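Local coordinates for protein acetyl xylan esterase (Paenibacillus sp. R4, PDB 6AGQ) that probably removes acetyl groups from acetylated xylan, as a cold-active carbohydrate esterase of the alpha/beta-hydrolase superfamily, at residues Pro69-Tyr74 / Gly124-Asp129; Leu203-Phe208 / Arg315-Tyr320; Val88-His93 / Ile162-Phe167. One frame throughout, in Å; residues are numbered along the deposited sequence.

Interaction 1: Pro69-Tyr74 / Gly124-Asp129; sequences PIHGWY and GGVTPD
V126 meets the imidazole of H71 from above, its CG2 standing over one face of the ring in a CH-pi contact, 3.5 Å from the ring centroid and displaced toward the rim. The two side chains run at about a right angle to each other. CG2 of V126 lies between the backbone N and the carbonyl carbon (chi1 -51° for CG1), and from there the methyl comes closest to CG and ND1 of H71.

T127 follows and grips the same histidine at its edge. Its OG1 accepts two hydrogen bonds from one residue: the backbone N of H71 donates over 3.0 Å with an N-H...O angle of 165°, and H71 ND1 donates over 3.0 Å with OG1 almost in the imidazole plane. The hydroxyl is also hydrogen-bonded to D119 OD2, so three polar partners converge on it. The other branch of T127, CG2, is anti to the backbone N; it lies 3.2 Å from the carbonyl O of P69 and packs against I70, whose CD1 is 3.9 Å from it.

P128 adds an apolar touch, its CD 4.3 Å from CG of P69, and the same CD lies near the carbonyl O of P69. An alanine in place of H71 would probably leave T127 OG1 with the backbone N-H but without its ring donor, and open a gap beneath the V126 methyl.

The loop 124-129, which follows strand 114-118, also borders a second subunit, where G125 O is hydrogen-bonded to Y236 OH of that subunit and P128 packs on its Y133. The strand 69-77 that carries H71 is antiparallel to both of its neighbours, bonding to 55-63 through I70 and to 114-118 through W73, and I70 reaches D160 of helix 153-170.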
loop_
_atom_site.group_PDB
_atom_site.type_symbol
_atom_site.label_atom_id
_atom_site.label_comp_id
_atom_site.label_asym_id
_atom_site.label_seq_id
_atom_site.Cartn_x
_atom_site.Cartn_y
_atom_site.Cartn_z
ATOM N N PRO A 69 -28.103 -25.155 -17.376
ATOM C CA PRO A 69 -28.720 -25.583 -16.124
ATOM C C PRO A 69 -28.393 -24.632 -14.981
ATOM O O PRO A 69 -27.244 -24.571 -14.564
ATOM C CB PRO A 69 -28.095 -26.988 -15.853
ATOM C CG PRO A 69 -26.823 -26.994 -16.617
ATOM C CD PRO A 69 -26.969 -26.019 -17.762
ATOM N N ILE A 70 -29.389 -23.900 -14.488
ATOM C CA ILE A 70 -29.159 -22.944 -13.407
ATOM C C ILE A 70 -29.368 -23.660 -12.095
ATOM O O ILE A 70 -30.432 -24.171 -11.864
ATOM C CB ILE A 70 -30.142 -21.763 -13.463
ATOM C CG1 ILE A 70 -30.279 -21.165 -14.903
ATOM C CG2 ILE A 70 -29.798 -20.755 -12.398
ATOM C CD1 ILE A 70 -28.976 -20.877 -15.650
ATOM N N HIS A 71 -28.358 -23.708 -11.243
ATOM C CA HIS A 71 -28.493 -24.309 -9.912
ATOM C C HIS A 71 -28.906 -23.355 -8.797
ATOM O O HIS A 71 -28.639 -22.146 -8.804
ATOM C CB HIS A 71 -27.213 -25.012 -9.511
ATOM C CG HIS A 71 -26.821 -26.076 -10.464
ATOM N ND1 HIS A 71 -26.208 -25.790 -11.665
ATOM C CD2 HIS A 71 -27.034 -27.410 -10.451
ATOM C CE1 HIS A 71 -26.013 -26.911 -12.331
ATOM N NE2 HIS A 71 -26.520 -27.903 -11.628
ATOM N N GLY A 72 -29.605 -23.896 -7.839
ATOM C CA GLY A 72 -30.009 -23.127 -6.695
ATOM C C GLY A 72 -30.342 -23.944 -5.464
ATOM O O GLY A 72 -30.165 -25.201 -5.407
ATOM N N TRP A 73 -30.784 -23.194 -4.460
ATOM C CA TRP A 73 -31.228 -23.748 -3.220
ATOM C C TRP A 73 -32.596 -23.147 -2.988
ATOM O O TRP A 73 -32.719 -21.962 -3.046
ATOM C CB TRP A 73 -30.330 -23.372 -2.038
ATOM C CG TRP A 73 -28.930 -23.864 -1.988
ATOM C CD1 TRP A 73 -27.837 -23.105 -1.922
ATOM C CD2 TRP A 73 -28.489 -25.229 -1.880
ATOM N NE1 TRP A 73 -26.720 -23.887 -1.799
ATOM C CE2 TRP A 73 -27.087 -25.202 -1.794
ATOM C CE3 TRP A 73 -29.139 -26.456 -1.876
ATOM C CZ2 TRP A 73 -26.285 -26.389 -1.717
ATOM C CZ3 TRP A 73 -28.358 -27.643 -1.767
ATOM C CH2 TRP A 73 -26.941 -27.581 -1.701
ATOM N N TYR A 74 -33.574 -23.986 -2.671
ATOM C CA TYR A 74 -34.941 -23.582 -2.377
ATOM C C TYR A 74 -35.219 -24.098 -0.969
ATOM O O TYR A 74 -34.958 -25.242 -0.677
ATOM C CB TYR A 74 -35.923 -24.220 -3.366
ATOM C CG TYR A 74 -37.390 -23.947 -3.064
ATOM C CD1 TYR A 74 -37.890 -22.641 -3.130
ATOM C CD2 TYR A 74 -38.273 -24.967 -2.815
ATOM C CE1 TYR A 74 -39.201 -22.339 -2.879
ATOM C CE2 TYR A 74 -39.634 -24.690 -2.558
ATOM C CZ TYR A 74 -40.080 -23.369 -2.583
ATOM O OH TYR A 74 -41.393 -23.046 -2.336
ATOM N N GLY A 124 -18.837 -18.161 -9.725
ATOM C CA GLY A 124 -18.074 -19.046 -8.860
ATOM C C GLY A 124 -18.836 -20.265 -8.420
ATOM O O GLY A 124 -18.649 -20.716 -7.292
ATOM N N GLY A 125 -19.642 -20.853 -9.313
ATOM C CA GLY A 125 -20.553 -21.944 -8.922
ATOM C C GLY A 125 -20.442 -23.129 -9.854
ATOM O O GLY A 125 -19.478 -23.246 -10.677
ATOM N N VAL A 126 -21.395 -24.029 -9.686
ATOM C CA VAL A 126 -21.501 -25.215 -10.554
ATOM C C VAL A 126 -22.309 -24.899 -11.836
ATOM O O VAL A 126 -22.474 -25.766 -12.670
ATOM C CB VAL A 126 -22.067 -26.461 -9.800
ATOM C CG1 VAL A 126 -21.306 -26.701 -8.497
ATOM C CG2 VAL A 126 -23.558 -26.356 -9.540
ATOM N N THR A 127 -22.860 -23.695 -11.963
ATOM C CA THR A 127 -23.688 -23.310 -13.136
ATOM C C THR A 127 -22.801 -22.712 -14.216
ATOM O O THR A 127 -22.196 -21.642 -14.001
ATOM C CB THR A 127 -24.716 -22.301 -12.729
ATOM O OG1 THR A 127 -25.552 -22.859 -11.684
ATOM C CG2 THR A 127 -25.576 -21.864 -13.940
ATOM N N PRO A 128 -22.659 -23.392 -15.352
ATOM C CA PRO A 128 -21.774 -22.891 -16.412
ATOM C C PRO A 128 -22.483 -21.821 -17.272
ATOM O O PRO A 128 -23.592 -21.462 -16.937
ATOM C CB PRO A 128 -21.520 -24.126 -17.248
ATOM C CG PRO A 128 -22.725 -24.936 -17.100
ATOM C CD PRO A 128 -23.376 -24.592 -15.784
ATOM N N ASP A 129 -21.807 -21.318 -18.326
ATOM C CA ASP A 129 -22.357 -20.336 -19.255
ATOM C C ASP A 129 -22.274 -20.872 -20.664
ATOM O O ASP A 129 -21.225 -20.824 -21.261
ATOM C CB ASP A 129 -21.553 -19.030 -19.197
ATOM C CG ASP A 129 -22.102 -17.911 -20.174
ATOM O OD1 ASP A 129 -23.281 -18.006 -20.631
ATOM O OD2 ASP A 129 -21.333 -16.932 -20.467
#

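Interaction 2: Leu203-Phe208 / Arg315-Tyr320; sequences LALPVF and RFIEAY
The central sheet of the alpha/beta-hydrolase fold is packed here against its C-terminal helix: L203 and L205 of strand 203-207 meet F316, I317 and Y320 of helix 309-320. The short segments run antiparallel, at 174°, with their axes 10.4 Å apart. L203 lies nearest the end of the helix. Its CG approaches F316 CE2 at 3.7 Å, while its two methyls part, CD2 to I317 CG1 at 4.0 Å and CD1 to Y320 CB at 4.2 Å. L205 fits further back along the helix, with CD2 touching both F316 CD2 and I317 CD1, each at 3.9 Å. F316 has CG anti to the backbone N (chi1 -174°); its side chain and both leucines slide past each other in opposite directions, CD2 and CE2 making the contact. The F316 side chain also touches L267 of strand 265-271, the parallel neighbour of strand 203-207, so it spans both strands. The contact between the two segments is made almost entirely by hydrocarbon surfaces without a polar bond, and four of its five residues are buried; cohesion therefore rests on dispersion and on the exclusion of water, with shape fit rather than directional bonds setting the positions.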
loop_
_atom_site.group_PDB
_atom_site.type_symbol
_atom_site.label_atom_id
_atom_site.label_comp_id
_atom_site.label_asym_id
_atom_site.label_seq_id
_atom_site.Cartn_x
_atom_site.Cartn_y
_atom_site.Cartn_z
ATOM N N LEU A 203 -42.192 -6.599 -3.734
ATOM C CA LEU A 203 -41.136 -5.846 -3.083
ATOM C C LEU A 203 -39.811 -6.019 -3.815
ATOM O O LEU A 203 -39.545 -7.090 -4.332
ATOM C CB LEU A 203 -40.924 -6.355 -1.666
ATOM C CG LEU A 203 -41.646 -5.797 -0.495
ATOM C CD1 LEU A 203 -43.076 -5.479 -0.793
ATOM C CD2 LEU A 203 -41.517 -6.732 0.675
ATOM N N ALA A 204 -38.956 -4.986 -3.775
ATOM C CA ALA A 204 -37.578 -5.048 -4.301
ATOM C C ALA A 204 -36.635 -4.532 -3.217
ATOM O O ALA A 204 -36.888 -3.457 -2.683
ATOM C CB ALA A 204 -37.441 -4.223 -5.556
ATOM N N LEU A 205 -35.603 -5.326 -2.845
ATOM C CA LEU A 205 -34.685 -4.944 -1.814
ATOM C C LEU A 205 -33.199 -4.862 -2.304
ATOM O O LEU A 205 -32.345 -5.561 -1.757
ATOM C CB LEU A 205 -34.807 -5.901 -0.640
ATOM C CG LEU A 205 -36.116 -5.841 0.168
ATOM C CD1 LEU A 205 -37.135 -6.816 -0.367
ATOM C CD2 LEU A 205 -35.839 -6.196 1.623
ATOM N N PRO A 206 -32.889 -3.979 -3.270
ATOM C CA PRO A 206 -31.477 -3.755 -3.683
ATOM C C PRO A 206 -30.509 -3.226 -2.586
ATOM O O PRO A 206 -30.766 -2.192 -1.980
ATOM C CB PRO A 206 -31.618 -2.767 -4.814
ATOM C CG PRO A 206 -32.839 -2.003 -4.489
ATOM C CD PRO A 206 -33.784 -2.963 -3.854
ATOM N N VAL A 207 -29.407 -3.916 -2.345
ATOM C CA VAL A 207 -28.338 -3.363 -1.509
ATOM C C VAL A 207 -27.181 -2.897 -2.430
ATOM O O VAL A 207 -26.657 -3.672 -3.244
ATOM C CB VAL A 207 -27.875 -4.406 -0.446
ATOM C CG1 VAL A 207 -26.665 -3.936 0.329
ATOM C CG2 VAL A 207 -28.998 -4.677 0.544
ATOM N N PHE A 208 -26.765 -1.647 -2.273
ATOM C CA PHE A 208 -25.709 -1.038 -3.122
ATOM C C PHE A 208 -25.582 -1.571 -4.542
ATOM O O PHE A 208 -24.558 -2.178 -4.900
ATOM C CB PHE A 208 -24.349 -0.843 -2.409
ATOM C CG PHE A 208 -23.833 -2.003 -1.621
ATOM C CD1 PHE A 208 -23.441 -3.200 -2.235
ATOM C CD2 PHE A 208 -23.573 -1.848 -0.257
ATOM C CE1 PHE A 208 -22.878 -4.242 -1.493
ATOM C CE2 PHE A 208 -22.996 -2.868 0.492
ATOM C CZ PHE A 208 -22.651 -4.070 -0.122
ATOM N N ARG A 315 -37.905 -6.085 8.966
ATOM C CA ARG A 315 -39.035 -5.156 9.308
ATOM C C ARG A 315 -39.843 -4.702 8.093
ATOM O O ARG A 315 -41.057 -4.620 8.130
ATOM C CB ARG A 315 -38.532 -3.887 9.998
ATOM C CG ARG A 315 -37.946 -4.090 11.379
ATOM C CD ARG A 315 -37.682 -2.780 12.114
ATOM N NE ARG A 315 -37.036 -3.068 13.404
ATOM C CZ ARG A 315 -37.660 -3.394 14.547
ATOM N NH1 ARG A 315 -39.001 -3.463 14.642
ATOM N NH2 ARG A 315 -36.918 -3.664 15.622
ATOM N N PHE A 316 -39.140 -4.357 7.023
ATOM C CA PHE A 316 -39.731 -4.014 5.754
ATOM C C PHE A 316 -40.592 -5.129 5.165
ATOM O O PHE A 316 -41.748 -4.890 4.773
ATOM C CB PHE A 316 -38.590 -3.645 4.798
ATOM C CG PHE A 316 -39.052 -3.131 3.480
ATOM C CD1 PHE A 316 -39.589 -1.857 3.372
ATOM C CD2 PHE A 316 -38.902 -3.895 2.345
ATOM C CE1 PHE A 316 -40.038 -1.366 2.143
ATOM C CE2 PHE A 316 -39.299 -3.415 1.127
ATOM C CZ PHE A 316 -39.869 -2.153 1.027
ATOM N N ILE A 317 -40.017 -6.328 5.108
ATOM C CA ILE A 317 -40.714 -7.521 4.655
ATOM C C ILE A 317 -41.929 -7.846 5.537
ATOM O O ILE A 317 -43.024 -8.105 5.013
ATOM C CB ILE A 317 -39.751 -8.706 4.517
ATOM C CG1 ILE A 317 -38.966 -8.494 3.225
ATOM C CG2 ILE A 317 -40.523 -10.048 4.502
ATOM C CD1 ILE A 317 -37.707 -9.302 3.122
ATOM N N GLU A 318 -41.745 -7.821 6.856
ATOM C CA GLU A 318 -42.862 -8.084 7.779
ATOM C C GLU A 318 -43.957 -7.076 7.622
ATOM O O GLU A 318 -45.115 -7.431 7.729
ATOM C CB GLU A 318 -42.393 -8.130 9.246
ATOM C CG GLU A 318 -42.073 -9.528 9.765
ATOM C CD GLU A 318 -43.215 -10.063 10.613
ATOM O OE1 GLU A 318 -43.315 -9.624 11.790
ATOM O OE2 GLU A 318 -44.012 -10.886 10.099
ATOM N N ALA A 319 -43.612 -5.800 7.396
ATOM C CA ALA A 319 -44.643 -4.784 7.229
ATOM C C ALA A 319 -45.431 -4.824 5.960
ATOM O O ALA A 319 -46.596 -4.430 5.950
ATOM C CB ALA A 319 -44.031 -3.394 7.395
ATOM N N TYR A 320 -44.789 -5.166 4.854
ATOM C CA TYR A 320 -45.354 -4.902 3.511
ATOM C C TYR A 320 -45.554 -6.121 2.604
ATOM O O TYR A 320 -46.311 -6.025 1.666
ATOM C CB TYR A 320 -44.503 -3.853 2.753
ATOM C CG TYR A 320 -44.478 -2.472 3.406
ATOM C CD1 TYR A 320 -45.620 -1.672 3.431
ATOM C CD2 TYR A 320 -43.299 -1.968 3.998
ATOM C CE1 TYR A 320 -45.604 -0.412 4.036
ATOM C CE2 TYR A 320 -43.283 -0.719 4.614
ATOM C CZ TYR A 320 -44.433 0.046 4.635
ATOM O OH TYR A 320 -44.413 1.260 5.230
#

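Interaction 3: Val88-His93 / Ile162-Phe167; sequences VLVKYH and IRALDF
V90 turns its side chain to the helix and places its two methyls on successive residues: CG1 lies 4.2 Å from A164 CB, and CG2 lies 4.3 Å from L165 CD2. The CA atoms of V90 and A164 are 7.6 Å apart, the nearest such pair between strand and helix, and A164, with only CB, faces the valine. Both of the valine's touches are plain van der Waals contacts.

Strand 86-92 is one of the parallel inner strands of the alpha/beta-hydrolase sheet, flanked by strands 114-118 and 179-184, and helix 153-170 lies across one face of that sheet. The short segments run nearly antiparallel, at 151°, with their axes 9.8 Å apart, which leaves room for one layer of apolar side chains. The same face is continued by neighbouring strands: A164 also touches L116 and I118, and L165 also touches V181.

Two residues on, chi1 of Y92 (-59°) sets CG anti to the carbonyl carbon, and the hydroxyl at the far end of the ring reaches the helix. It lies 4.1 Å from L165 CD2, and the tyrosine and leucine side chains cross at about a right angle. A164 CB comes to the ring at its edge, near the ring plane, 4.5 Å from CE1. The buried phenolic oxygen is not left among methyls alone, because Y92 OH is hydrogen-bonded to C161 O, a backbone carbonyl of the same helix just before I162, and this bond anchors the hydroxyl to the helix.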
loop_
_atom_site.group_PDB
_atom_site.type_symbol
_atom_site.label_atom_id
_atom_site.label_comp_id
_atom_site.label_asym_id
_atom_site.label_seq_id
_atom_site.Cartn_x
_atom_site.Cartn_y
_atom_site.Cartn_z
ATOM N N VAL A 88 -42.600 -15.416 -0.632
ATOM C CA VAL A 88 -41.343 -15.929 -1.167
ATOM C C VAL A 88 -40.337 -14.816 -1.426
ATOM O O VAL A 88 -40.687 -13.762 -1.869
ATOM C CB VAL A 88 -41.519 -16.843 -2.423
ATOM C CG1 VAL A 88 -42.033 -16.113 -3.637
ATOM C CG2 VAL A 88 -40.223 -17.523 -2.825
ATOM N N LEU A 89 -39.071 -15.110 -1.136
ATOM C CA LEU A 89 -37.965 -14.225 -1.379
ATOM C C LEU A 89 -36.973 -14.865 -2.375
ATOM O O LEU A 89 -36.528 -16.034 -2.238
ATOM C CB LEU A 89 -37.313 -13.897 -0.049
ATOM C CG LEU A 89 -36.323 -12.750 -0.097
ATOM C CD1 LEU A 89 -36.425 -11.950 1.177
ATOM C CD2 LEU A 89 -34.894 -13.245 -0.347
ATOM N N VAL A 90 -36.625 -14.110 -3.391
ATOM C CA VAL A 90 -35.592 -14.565 -4.354
ATOM C C VAL A 90 -34.366 -13.720 -4.154
ATOM O O VAL A 90 -34.392 -12.454 -4.271
ATOM C CB VAL A 90 -36.143 -14.506 -5.817
ATOM C CG1 VAL A 90 -35.075 -14.878 -6.816
ATOM C CG2 VAL A 90 -37.324 -15.469 -5.984
ATOM N N LYS A 91 -33.290 -14.411 -3.835
ATOM C CA LYS A 91 -31.995 -13.801 -3.615
ATOM C C LYS A 91 -31.033 -13.979 -4.840
ATOM O O LYS A 91 -30.833 -15.081 -5.342
ATOM C CB LYS A 91 -31.353 -14.435 -2.381
ATOM C CG LYS A 91 -29.959 -13.987 -2.092
ATOM C CD LYS A 91 -29.479 -14.384 -0.704
ATOM C CE LYS A 91 -28.068 -13.850 -0.475
ATOM N NZ LYS A 91 -27.495 -14.453 0.765
ATOM N N TYR A 92 -30.367 -12.908 -5.237
ATOM C CA TYR A 92 -29.385 -12.929 -6.342
ATOM C C TYR A 92 -28.056 -12.500 -5.774
ATOM O O TYR A 92 -28.002 -11.698 -4.845
ATOM C CB TYR A 92 -29.815 -11.964 -7.405
ATOM C CG TYR A 92 -31.183 -12.194 -8.040
ATOM C CD1 TYR A 92 -31.486 -13.354 -8.661
ATOM C CD2 TYR A 92 -32.152 -11.200 -8.040
ATOM C CE1 TYR A 92 -32.711 -13.559 -9.261
ATOM C CE2 TYR A 92 -33.360 -11.385 -8.656
ATOM C CZ TYR A 92 -33.640 -12.589 -9.261
ATOM O OH TYR A 92 -34.869 -12.802 -9.853
ATOM N N HIS A 93 -26.955 -12.992 -6.295
ATOM C CA HIS A 93 -25.709 -12.913 -5.571
ATOM C C HIS A 93 -24.758 -11.943 -6.261
ATOM O O HIS A 93 -24.975 -11.531 -7.381
ATOM C CB HIS A 93 -25.070 -14.292 -5.389
ATOM C CG HIS A 93 -24.576 -14.885 -6.667
ATOM N ND1 HIS A 93 -23.444 -14.411 -7.331
ATOM C CD2 HIS A 93 -25.016 -15.957 -7.369
ATOM C CE1 HIS A 93 -23.246 -15.157 -8.406
ATOM N NE2 HIS A 93 -24.191 -16.091 -8.457
ATOM N N ILE A 162 -35.472 -13.874 -14.391
ATOM C CA ILE A 162 -36.936 -13.867 -14.562
ATOM C C ILE A 162 -37.468 -15.304 -14.475
ATOM O O ILE A 162 -38.564 -15.607 -13.917
ATOM C CB ILE A 162 -37.314 -13.207 -15.926
ATOM C CG1 ILE A 162 -37.196 -11.664 -15.805
ATOM C CG2 ILE A 162 -38.718 -13.625 -16.432
ATOM C CD1 ILE A 162 -37.127 -10.982 -17.177
ATOM N N ARG A 163 -36.683 -16.214 -15.033
ATOM C CA ARG A 163 -37.029 -17.617 -14.919
ATOM C C ARG A 163 -36.967 -18.154 -13.470
ATOM O O ARG A 163 -37.708 -19.095 -13.164
ATOM C CB ARG A 163 -36.190 -18.429 -15.904
ATOM C CG ARG A 163 -36.598 -18.125 -17.327
ATOM C CD ARG A 163 -35.560 -18.566 -18.326
ATOM N NE ARG A 163 -35.620 -20.010 -18.551
ATOM C CZ ARG A 163 -36.496 -20.648 -19.312
ATOM N NH1 ARG A 163 -37.457 -19.992 -20.002
ATOM N NH2 ARG A 163 -36.384 -21.974 -19.409
ATOM N N ALA A 164 -36.164 -17.560 -12.585
ATOM C CA ALA A 164 -36.294 -17.821 -11.146
ATOM C C ALA A 164 -37.682 -17.439 -10.582
ATOM O O ALA A 164 -38.206 -18.075 -9.699
ATOM C CB ALA A 164 -35.198 -17.116 -10.370
ATOM N N LEU A 165 -38.293 -16.394 -11.106
ATOM C CA LEU A 165 -39.676 -16.063 -10.697
ATOM C C LEU A 165 -40.656 -17.096 -11.260
ATOM O O LEU A 165 -41.590 -17.446 -10.565
ATOM C CB LEU A 165 -40.097 -14.687 -11.163
ATOM C CG LEU A 165 -39.118 -13.554 -10.882
ATOM C CD1 LEU A 165 -39.531 -12.284 -11.642
ATOM C CD2 LEU A 165 -38.956 -13.324 -9.386
ATOM N N ASP A 166 -40.428 -17.597 -12.489
ATOM C CA ASP A 166 -41.205 -18.749 -13.064
ATOM C C ASP A 166 -41.047 -19.977 -12.160
ATOM O O ASP A 166 -41.993 -20.710 -11.957
ATOM C CB ASP A 166 -40.739 -19.220 -14.505
ATOM C CG ASP A 166 -40.866 -18.131 -15.629
ATOM O OD1 ASP A 166 -41.539 -17.108 -15.432
ATOM O OD2 ASP A 166 -40.281 -18.326 -16.746
ATOM N N PHE A 167 -39.839 -20.241 -11.681
ATOM C CA PHE A 167 -39.650 -21.390 -10.773
ATOM C C PHE A 167 -40.443 -21.219 -9.475
ATOM O O PHE A 167 -41.212 -22.135 -9.104
ATOM C CB PHE A 167 -38.202 -21.664 -10.412
ATOM C CG PHE A 167 -38.036 -22.778 -9.389
ATOM C CD1 PHE A 167 -38.093 -24.111 -9.777
ATOM C CD2 PHE A 167 -37.870 -22.478 -8.007
ATOM C CE1 PHE A 167 -37.976 -25.124 -8.819
ATOM C CE2 PHE A 167 -37.729 -23.476 -7.048
ATOM C CZ PHE A 167 -37.777 -24.806 -7.448
#

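How the interactions relate
All three interactions reach the same mixed sheet. Interaction 3 is central: its centre lies about 13 Å from that of interaction 1 and about 15 Å from that of interaction 2, while the centres of those two are about 25 Å apart. It touches both. Y74 CD1 packs on F167 CE2 at 4.0 Å, joining strand 69-77 to helix 153-170, and I317 CD1 meets L89 CD1 at 3.5 Å, bringing the C-terminal helix against strand 86-92. Interactions 1 and 2 do not meet, their nearest atoms being about 14 Å apart. The probable nucleophile elbow (G183, S185, G187) is touched by Y92 of interaction 3, and L205 of interaction 2 lies near it without contact.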